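Local coordinates for protein DNA alpha-glucosyltransferase (Enterobacteria phage T4, PDB 1XV5) that is a glycosyltransferase of the GT-B clan from a bacteriophage, built from two domains with parallel beta sheets and holding uridine-5'-diphosphate in this model, at residues Trp209-Met215 against Tyr292-Leu297. Numbering follows the deposited sequence.
With UDP (uridine-5'-diphosphate), chain C.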
ATOM      1  N   TRP A 209     -10.452  -2.069   8.281  1.00 14.14           N
ATOM      2  CA  TRP A 209     -10.678  -0.960   7.352  1.00 14.99           C
ATOM      3  C   TRP A 209     -10.381  -1.332   5.903  1.00 15.27           C
ATOM      4  O   TRP A 209     -10.607  -0.531   4.995  1.00 14.49           O
ATOM      5  CB  TRP A 209      -9.907   0.315   7.748  1.00 14.95           C
ATOM      6  CG  TRP A 209      -8.413   0.246   7.857  1.00 15.26           C
ATOM      7  CD1 TRP A 209      -7.685   0.111   9.007  1.00 16.66           C
ATOM      8  CD2 TRP A 209      -7.459   0.438   6.802  1.00 14.57           C
ATOM      9  NE1 TRP A 209      -6.343   0.218   8.735  1.00 15.99           N
ATOM     10  CE2 TRP A 209      -6.175   0.419   7.390  1.00 15.88           C
ATOM     11  CE3 TRP A 209      -7.565   0.630   5.417  1.00 16.09           C
ATOM     12  CZ2 TRP A 209      -5.001   0.586   6.640  1.00 16.72           C
ATOM     13  CZ3 TRP A 209      -6.394   0.798   4.671  1.00 14.61           C
ATOM     14  CH2 TRP A 209      -5.133   0.775   5.288  1.00 13.13           C
ATOM     15  N   LYS A 210      -9.891  -2.551   5.687  1.00 13.33           N
ATOM     16  CA  LYS A 210      -9.605  -3.023   4.334  1.00 12.97           C
ATOM     17  C   LYS A 210     -10.904  -3.523   3.716  1.00 12.75           C
ATOM     18  O   LYS A 210     -10.951  -3.864   2.536  1.00 13.85           O
ATOM     19  CB  LYS A 210      -8.574  -4.155   4.362  1.00 12.36           C
ATOM     20  CG  LYS A 210      -7.181  -3.722   4.800  1.00 11.19           C
ATOM     21  CD  LYS A 210      -6.471  -2.876   3.745  1.00 13.82           C
ATOM     22  CE  LYS A 210      -5.051  -2.545   4.191  1.00 13.15           C
ATOM     23  NZ  LYS A 210      -4.272  -1.748   3.194  1.00 12.98           N
ATOM     24  N   GLY A 211     -11.948  -3.588   4.540  1.00 12.59           N
ATOM     25  CA  GLY A 211     -13.260  -4.009   4.072  1.00 12.56           C
ATOM     26  C   GLY A 211     -13.535  -5.471   3.764  1.00 12.91           C
ATOM     27  O   GLY A 211     -14.370  -5.763   2.911  1.00 13.93           O
ATOM     28  N   PHE A 212     -12.874  -6.404   4.444  1.00 13.56           N
ATOM     29  CA  PHE A 212     -13.144  -7.803   4.145  1.00 13.08           C
ATOM     30  C   PHE A 212     -14.536  -8.250   4.600  1.00 12.68           C
ATOM     31  O   PHE A 212     -15.146  -9.106   3.966  1.00 12.48           O
ATOM     32  CB  PHE A 212     -12.053  -8.735   4.714  1.00 12.08           C
ATOM     33  CG  PHE A 212     -11.857  -8.647   6.206  1.00 12.81           C
ATOM     34  CD1 PHE A 212     -10.875  -7.821   6.745  1.00 13.99           C
ATOM     35  CD2 PHE A 212     -12.623  -9.425   7.067  1.00 15.43           C
ATOM     36  CE1 PHE A 212     -10.653  -7.774   8.125  1.00 15.33           C
ATOM     37  CE2 PHE A 212     -12.414  -9.387   8.447  1.00 15.19           C
ATOM     38  CZ  PHE A 212     -11.425  -8.560   8.975  1.00 15.41           C
ATOM     39  N   TYR A 213     -15.059  -7.666   5.676  1.00 13.76           N
ATOM     40  CA  TYR A 213     -16.395  -8.056   6.126  1.00 13.71           C
ATOM     41  C   TYR A 213     -17.427  -7.710   5.063  1.00 13.46           C
ATOM     42  O   TYR A 213     -18.406  -8.434   4.873  1.00 12.77           O
ATOM     43  CB  TYR A 213     -16.770  -7.355   7.433  1.00 14.52           C
ATOM     44  CG  TYR A 213     -16.193  -8.010   8.660  1.00 13.43           C
ATOM     45  CD1 TYR A 213     -15.318  -7.320   9.497  1.00 14.46           C
ATOM     46  CD2 TYR A 213     -16.511  -9.330   8.980  1.00 15.81           C
ATOM     47  CE1 TYR A 213     -14.769  -7.929  10.627  1.00 15.14           C
ATOM     48  CE2 TYR A 213     -15.966  -9.952  10.104  1.00 15.90           C
ATOM     49  CZ  TYR A 213     -15.097  -9.245  10.922  1.00 16.23           C
ATOM     50  OH  TYR A 213     -14.550  -9.856  12.036  1.00 15.61           O
ATOM     51  N   GLN A 214     -17.206  -6.595   4.375  1.00 13.28           N
ATOM     52  CA  GLN A 214     -18.121  -6.165   3.331  1.00 14.36           C
ATOM     53  C   GLN A 214     -18.081  -7.115   2.138  1.00 13.50           C
ATOM     54  O   GLN A 214     -19.081  -7.287   1.432  1.00 12.80           O
ATOM     55  CB  GLN A 214     -17.799  -4.726   2.911  1.00 16.88           C
ATOM     56  CG  GLN A 214     -18.254  -3.677   3.941  1.00 18.81           C
ATOM     57  CD  GLN A 214     -17.500  -3.744   5.270  1.00 21.41           C
ATOM     58  OE1 GLN A 214     -18.072  -3.489   6.333  1.00 23.93           O
ATOM     59  NE2 GLN A 214     -16.214  -4.066   5.213  1.00 16.50           N
ATOM     60  N   MET A 215     -16.931  -7.748   1.918  1.00 13.19           N
ATOM     61  CA  MET A 215     -16.802  -8.703   0.822  1.00 12.79           C
ATOM     62  C   MET A 215     -17.592  -9.970   1.178  1.00 12.67           C
ATOM     63  O   MET A 215     -18.311 -10.524   0.341  1.00 12.42           O
ATOM     64  CB  MET A 215     -15.330  -9.052   0.584  1.00 13.61           C
ATOM     65  CG  MET A 215     -15.078  -9.817  -0.712  1.00 12.09           C
ATOM     66  SD  MET A 215     -15.446  -8.831  -2.188  1.00 13.69           S
ATOM     67  CE  MET A 215     -15.635 -10.122  -3.420  1.00 15.99           C
ATOM     68  N   TYR A 292     -11.663  -6.748  -6.148  1.00 11.12           N
ATOM     69  CA  TYR A 292     -12.223  -5.913  -5.100  1.00 10.30           C
ATOM     70  C   TYR A 292     -11.186  -5.345  -4.149  1.00 10.96           C
ATOM     71  O   TYR A 292     -10.298  -6.051  -3.679  1.00 12.23           O
ATOM     72  CB  TYR A 292     -13.236  -6.718  -4.285  1.00 10.53           C
ATOM     73  CG  TYR A 292     -14.433  -7.186  -5.076  1.00 11.76           C
ATOM     74  CD1 TYR A 292     -15.704  -6.674  -4.818  1.00 14.42           C
ATOM     75  CD2 TYR A 292     -14.297  -8.139  -6.085  1.00 13.70           C
ATOM     76  CE1 TYR A 292     -16.816  -7.100  -5.547  1.00 13.73           C
ATOM     77  CE2 TYR A 292     -15.401  -8.573  -6.822  1.00 13.11           C
ATOM     78  CZ  TYR A 292     -16.655  -8.049  -6.545  1.00 15.44           C
ATOM     79  OH  TYR A 292     -17.750  -8.472  -7.270  1.00 14.69           O
ATOM     80  N   GLN A 293     -11.317  -4.056  -3.870  1.00 11.77           N
ATOM     81  CA  GLN A 293     -10.434  -3.365  -2.941  1.00 12.59           C
ATOM     82  C   GLN A 293     -11.426  -2.467  -2.229  1.00 12.71           C
ATOM     83  O   GLN A 293     -11.828  -1.427  -2.752  1.00 12.64           O
ATOM     84  CB  GLN A 293      -9.388  -2.550  -3.700  1.00 12.62           C
ATOM     85  CG  GLN A 293      -8.091  -2.369  -2.926  1.00 12.86           C
ATOM     86  CD  GLN A 293      -8.210  -1.359  -1.802  1.00 12.53           C
ATOM     87  OE1 GLN A 293      -9.308  -1.021  -1.364  1.00 12.70           O
ATOM     88  NE2 GLN A 293      -7.072  -0.878  -1.324  1.00 12.17           N
ATOM     89  N   LEU A 294     -11.840  -2.889  -1.040  1.00 11.36           N
ATOM     90  CA  LEU A 294     -12.851  -2.159  -0.299  1.00 11.80           C
ATOM     91  C   LEU A 294     -12.375  -1.354   0.902  1.00 13.59           C
ATOM     92  O   LEU A 294     -13.101  -1.216   1.891  1.00 13.56           O
ATOM     93  CB  LEU A 294     -13.949  -3.142   0.122  1.00 11.56           C
ATOM     94  CG  LEU A 294     -14.516  -3.982  -1.030  1.00 11.30           C
ATOM     95  CD1 LEU A 294     -15.527  -4.988  -0.488  1.00 12.65           C
ATOM     96  CD2 LEU A 294     -15.161  -3.072  -2.076  1.00 12.39           C
ATOM     97  N   SER A 295     -11.168  -0.808   0.819  1.00 12.24           N
ATOM     98  CA  SER A 295     -10.655   0.003   1.916  1.00 13.13           C
ATOM     99  C   SER A 295     -11.597   1.183   2.134  1.00 12.64           C
ATOM    100  O   SER A 295     -12.066   1.813   1.182  1.00 12.25           O
ATOM    101  CB  SER A 295      -9.238   0.492   1.612  1.00 12.25           C
ATOM    102  OG  SER A 295      -8.326  -0.587   1.725  1.00 12.61           O
ATOM    103  N   LYS A 296     -11.863   1.473   3.401  1.00 12.91           N
ATOM    104  CA  LYS A 296     -12.794   2.530   3.778  1.00 14.49           C
ATOM    105  C   LYS A 296     -12.256   3.423   4.889  1.00 14.78           C
ATOM    106  O   LYS A 296     -12.928   3.644   5.904  1.00 14.75           O
ATOM    107  CB  LYS A 296     -14.104   1.881   4.222  1.00 16.66           C
ATOM    108  CG  LYS A 296     -13.894   0.785   5.273  1.00 16.66           C
ATOM    109  CD  LYS A 296     -14.964  -0.290   5.192  1.00 22.85           C
ATOM    110  CE  LYS A 296     -16.336   0.269   5.509  1.00 26.81           C
ATOM    111  NZ  LYS A 296     -17.389  -0.769   5.369  1.00 33.99           N
ATOM    112  N   LEU A 297     -11.046   3.938   4.695  1.00 13.70           N
ATOM    113  CA  LEU A 297     -10.431   4.816   5.682  1.00 14.69           C
ATOM    114  C   LEU A 297     -11.284   6.053   5.915  1.00 15.10           C
ATOM    115  O   LEU A 297     -11.988   6.517   5.015  1.00 15.71           O
ATOM    116  CB  LEU A 297      -9.045   5.268   5.210  1.00 13.20           C
ATOM    117  CG  LEU A 297      -7.917   4.237   5.223  1.00 15.23           C
ATOM    118  CD1 LEU A 297      -6.709   4.810   4.498  1.00 16.97           C
ATOM    119  CD2 LEU A 297      -7.564   3.867   6.663  1.00 17.04           C
TER
HETATM  120  N1  UDP C1402       0.741  -7.868  -0.810  1.00 14.65           N
HETATM  121  C2  UDP C1402       1.362  -9.037  -1.201  1.00 15.39           C
HETATM  122  N3  UDP C1402       1.003 -10.150  -0.482  1.00 15.20           N
HETATM  123  C4  UDP C1402       0.097 -10.207   0.560  1.00 15.59           C
HETATM  124  C5  UDP C1402      -0.511  -8.956   0.895  1.00 15.10           C
HETATM  125  C6  UDP C1402      -0.174  -7.855   0.215  1.00 15.14           C
HETATM  126  O2  UDP C1402       2.162  -9.085  -2.121  1.00 17.04           O
HETATM  127  O4  UDP C1402      -0.124 -11.285   1.111  1.00 15.42           O
HETATM  128  C1' UDP C1402       1.100  -6.639  -1.525  1.00 15.00           C
HETATM  129  C2' UDP C1402      -0.063  -5.942  -2.224  1.00 14.74           C
HETATM  130  O2' UDP C1402      -0.351  -6.552  -3.464  1.00 16.48           O
HETATM  131  C3' UDP C1402       0.499  -4.531  -2.334  1.00 15.37           C
HETATM  132  C4' UDP C1402       1.179  -4.363  -0.977  1.00 15.24           C
HETATM  133  O4' UDP C1402       1.570  -5.705  -0.578  1.00 15.06           O
HETATM  134  O3' UDP C1402       1.474  -4.491  -3.376  1.00 14.08           O
HETATM  135  C5' UDP C1402       0.310  -3.751   0.104  1.00 11.90           C
HETATM  136  O5' UDP C1402       0.237  -2.342  -0.079  1.00 14.32           O
HETATM  137  PA  UDP C1402      -1.128  -1.524   0.040  1.00 13.76           P
HETATM  138  O1A UDP C1402      -0.766  -0.115  -0.216  1.00 13.92           O
HETATM  139  O2A UDP C1402      -2.154  -2.178  -0.814  1.00 15.24           O
HETATM  140  O3A UDP C1402      -1.615  -1.702   1.593  1.00 14.14           O
HETATM  141  PB  UDP C1402      -0.775  -1.858   2.991  1.00 15.09           P
HETATM  142  O1B UDP C1402      -1.563  -1.162   4.041  1.00 14.27           O
HETATM  143  O2B UDP C1402      -0.448  -3.291   3.166  1.00 17.29           O
HETATM  144  O3B UDP C1402       0.567  -1.048   2.742  1.00 16.48           O
HETATM  145  O   HOH W   1      -8.923  -3.165   0.768  1.00 17.31           O
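Leu297 lays its CD2 methyl over one face of the Trp209 indole, 3.6 Å from the centroid of the six-membered ring, a CH-pi contact at one end of a loop pairing in this GT-B fold. Residues 292-297 run off the C-terminal end of strand 288-293; the partner segment, 209-215, leads from a 3-10 turn into helix 212-223. The broad indole gives the branched leucine a flat surface, and Trp209 CG, between the backbone N and the carbonyl carbon (chi1 59°), puts the ring alongside Leu297.

A second aromatic contact lies at the opposite end. Met215 crosses Tyr292 at about a right angle, its CE 3.5 Å from the ring centroid and nearly on the normal, with SD nearer the rim on the same face as a Met-aromatic contact. A thin, flexible thioether suits such a place, and Leu294 CD1 packs against the same sulfur.

Between them the backbones meet directly. Lys296 N donates to Trp209 O at 2.9 Å, and Ser295 CA adds a CA-H...O contact to that oxygen. Gly211, the N-cap residue, with positive phi (74°) and no side chain, lets its CA come to Leu294 O at 3.5 Å as another CA-H...O contact.

Lys210 reaches the ligand from this contact. The long lysine, bent at chi2 and then extended, carries NZ to the diphosphate, 2.9 Å from UDP O1B, with a weaker bond to O3A. Glu307 forms a salt bridge with Lys210 NZ and a hydrogen bond with Ser295 OG. Ser295 N donates to Gln293 OE1 at 2.9 Å, which ties the side chain of Gln293 back to its own chain. A water bridges the two segments, donating to Lys210 O and to Ser295 OG, each at 2.8 Å.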